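Local atomic coordinates of terminal uridylyltransferase 1 (PDB entry 5HZD), a protein that adds uridines to the 3' ends of guide RNAs, ribosomal RNAs and some mRNAs and takes part in mitochondrial RNA editing in Trypanosoma brucei. Residues A[307-312]-A[392-397]. Numbering follows the deposited sequence.
Sequences HPCARP and YKAAGD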
loop_
_atom_site.group_PDB
_atom_site.type_symbol
_atom_site.label_atom_id
_atom_site.label_comp_id
_atom_site.label_asym_id
_atom_site.label_seq_id
_atom_site.Cartn_x
_atom_site.Cartn_y
_atom_site.Cartn_z
ATOM N N HIS A 307 19.098 2.221 1.827
ATOM C CA HIS A 307 19.989 2.453 0.687
ATOM C C HIS A 307 19.276 3.492 -0.188
ATOM O O HIS A 307 18.065 3.390 -0.380
ATOM C CB HIS A 307 20.153 1.150 -0.109
ATOM C CG HIS A 307 21.218 1.220 -1.149
ATOM N ND1 HIS A 307 21.074 1.957 -2.308
ATOM C CD2 HIS A 307 22.446 0.645 -1.218
ATOM C CE1 HIS A 307 22.176 1.857 -3.029
ATOM N NE2 HIS A 307 23.018 1.048 -2.399
ATOM N N PRO A 308 20.017 4.464 -0.749
ATOM C CA PRO A 308 19.383 5.529 -1.539
ATOM C C PRO A 308 18.727 5.026 -2.829
ATOM O O PRO A 308 17.884 5.748 -3.384
ATOM C CB PRO A 308 20.541 6.482 -1.856
ATOM C CG PRO A 308 21.787 5.676 -1.708
ATOM C CD PRO A 308 21.469 4.670 -0.608
ATOM N N CYS A 309 19.091 3.835 -3.303
ATOM C CA CYS A 309 18.447 3.296 -4.495
ATOM C C CYS A 309 17.346 2.292 -4.173
ATOM O O CYS A 309 16.682 1.732 -5.087
ATOM C CB CYS A 309 19.489 2.643 -5.408
ATOM S SG CYS A 309 20.697 3.826 -5.927
ATOM N N ALA A 310 17.072 2.063 -2.888
ATOM C CA ALA A 310 16.111 1.016 -2.562
ATOM C C ALA A 310 14.660 1.392 -2.858
ATOM O O ALA A 310 13.898 0.587 -3.418
ATOM C CB ALA A 310 16.274 0.553 -1.085
ATOM N N ARG A 311 14.249 2.619 -2.535
ATOM C CA ARG A 311 12.878 2.984 -2.922
ATOM C C ARG A 311 12.686 3.100 -4.442
ATOM O O ARG A 311 11.689 2.592 -4.966
ATOM C CB ARG A 311 12.417 4.262 -2.224
ATOM C CG ARG A 311 12.207 4.095 -0.716
ATOM C CD ARG A 311 11.917 5.467 -0.112
ATOM N NE ARG A 311 13.096 6.311 -0.166
ATOM C CZ ARG A 311 13.061 7.626 0.007
ATOM N NH1 ARG A 311 11.897 8.239 0.211
ATOM N NH2 ARG A 311 14.192 8.318 -0.055
ATOM N N PRO A 312 13.617 3.763 -5.159
ATOM C CA PRO A 312 13.417 3.834 -6.613
ATOM C C PRO A 312 13.303 2.452 -7.255
ATOM O O PRO A 312 12.429 2.208 -8.112
ATOM C CB PRO A 312 14.662 4.604 -7.094
ATOM C CG PRO A 312 14.923 5.548 -5.942
ATOM C CD PRO A 312 14.735 4.631 -4.727
ATOM N N TYR A 392 22.752 6.844 -10.261
ATOM C CA TYR A 392 22.167 6.245 -11.468
ATOM C C TYR A 392 22.863 4.944 -11.812
ATOM O O TYR A 392 22.215 3.941 -12.097
ATOM C CB TYR A 392 22.287 7.187 -12.673
ATOM C CG TYR A 392 21.485 8.456 -12.589
ATOM C CD1 TYR A 392 20.508 8.635 -11.624
ATOM C CD2 TYR A 392 21.713 9.471 -13.503
ATOM C CE1 TYR A 392 19.759 9.813 -11.571
ATOM C CE2 TYR A 392 20.994 10.633 -13.454
ATOM C CZ TYR A 392 20.017 10.796 -12.495
ATOM O OH TYR A 392 19.285 11.951 -12.447
ATOM N N LYS A 393 24.187 4.953 -11.756
ATOM C CA LYS A 393 24.975 3.767 -12.025
ATOM C C LYS A 393 24.597 2.626 -11.062
ATOM O O LYS A 393 24.435 1.473 -11.479
ATOM C CB LYS A 393 26.465 4.100 -11.927
ATOM C CG LYS A 393 27.338 2.880 -12.028
ATOM C CD LYS A 393 28.821 3.213 -12.096
ATOM C CE LYS A 393 29.641 1.932 -12.030
ATOM N NZ LYS A 393 31.024 2.180 -12.517
ATOM N N ALA A 394 24.475 2.948 -9.776
ATOM C CA ALA A 394 24.155 1.957 -8.757
ATOM C C ALA A 394 22.755 1.410 -8.962
ATOM O O ALA A 394 22.537 0.205 -8.882
ATOM C CB ALA A 394 24.252 2.575 -7.347
ATOM N N ALA A 395 21.786 2.297 -9.203
ATOM C CA ALA A 395 20.399 1.854 -9.407
ATOM C C ALA A 395 20.289 0.885 -10.589
ATOM O O ALA A 395 19.598 -0.158 -10.509
ATOM C CB ALA A 395 19.466 3.048 -9.607
ATOM N N GLY A 396 20.926 1.227 -11.699
ATOM C CA GLY A 396 20.914 0.328 -12.835
ATOM C C GLY A 396 21.570 -1.003 -12.511
ATOM O O GLY A 396 21.031 -2.073 -12.839
ATOM N N ASP A 397 22.728 -0.961 -11.865
ATOM C CA ASP A 397 23.432 -2.192 -11.489
ATOM C C ASP A 397 22.548 -3.066 -10.590
ATOM O O ASP A 397 22.504 -4.303 -10.719
ATOM C CB ASP A 397 24.659 -1.866 -10.642
ATOM C CG ASP A 397 25.827 -1.349 -11.438
ATOM O OD1 ASP A 397 25.844 -1.475 -12.684
ATOM O OD2 ASP A 397 26.758 -0.818 -10.779
#
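C309 sets its thiol against two consecutive alanines, A394 and A395, a compact example of how the turn before a helix can lie close to a neighbouring helix where both sides carry small residues. The sulphur does the touching. With SG turned anti to the carbonyl carbon and beside the backbone N (chi1 -61°), it reaches out from the turn and faces both methyl groups from one side, over the gap between them. C309 SG lies 4.0 Å from both A394 CB and A395 CB. Its nearest neighbour in 392-397 is the amide nitrogen of A395, with 3.8 Å between C309 SG and A395 N. The sulphur thus settles against the helix backbone as well as the methyls, and the CA atoms of C309 and A395 stand 5.5 Å apart. The A394 methyl points toward 307-312. No hydrogen bond passes between the segments, so the contact is one of apolar van der Waals packing, enlarged by L391 and M398 of the same helix, which also touch C309.

The backbone that carries the thiol is tied by a bond inside 307-312. H307 uses ring atom ND1 to accept the amide of C309, with 2.9 Å from C309 N to H307 ND1 and an N-H...N angle of 165°. The donor lies almost in the imidazole plane, at the ring's edge, and the H307 side chain also touches M398 and V353. A backbone bond from A310 N to H307 O, 3.0 Å long, closes the turn, and beyond it P312 packs on helix 59-76.

A histidine-capped turn leading into helix 310-324 thereby packs on the first half of helix 385-409 through small side chains, within the helical part of this nucleotidyltransferase, away from the UTP and zinc sites.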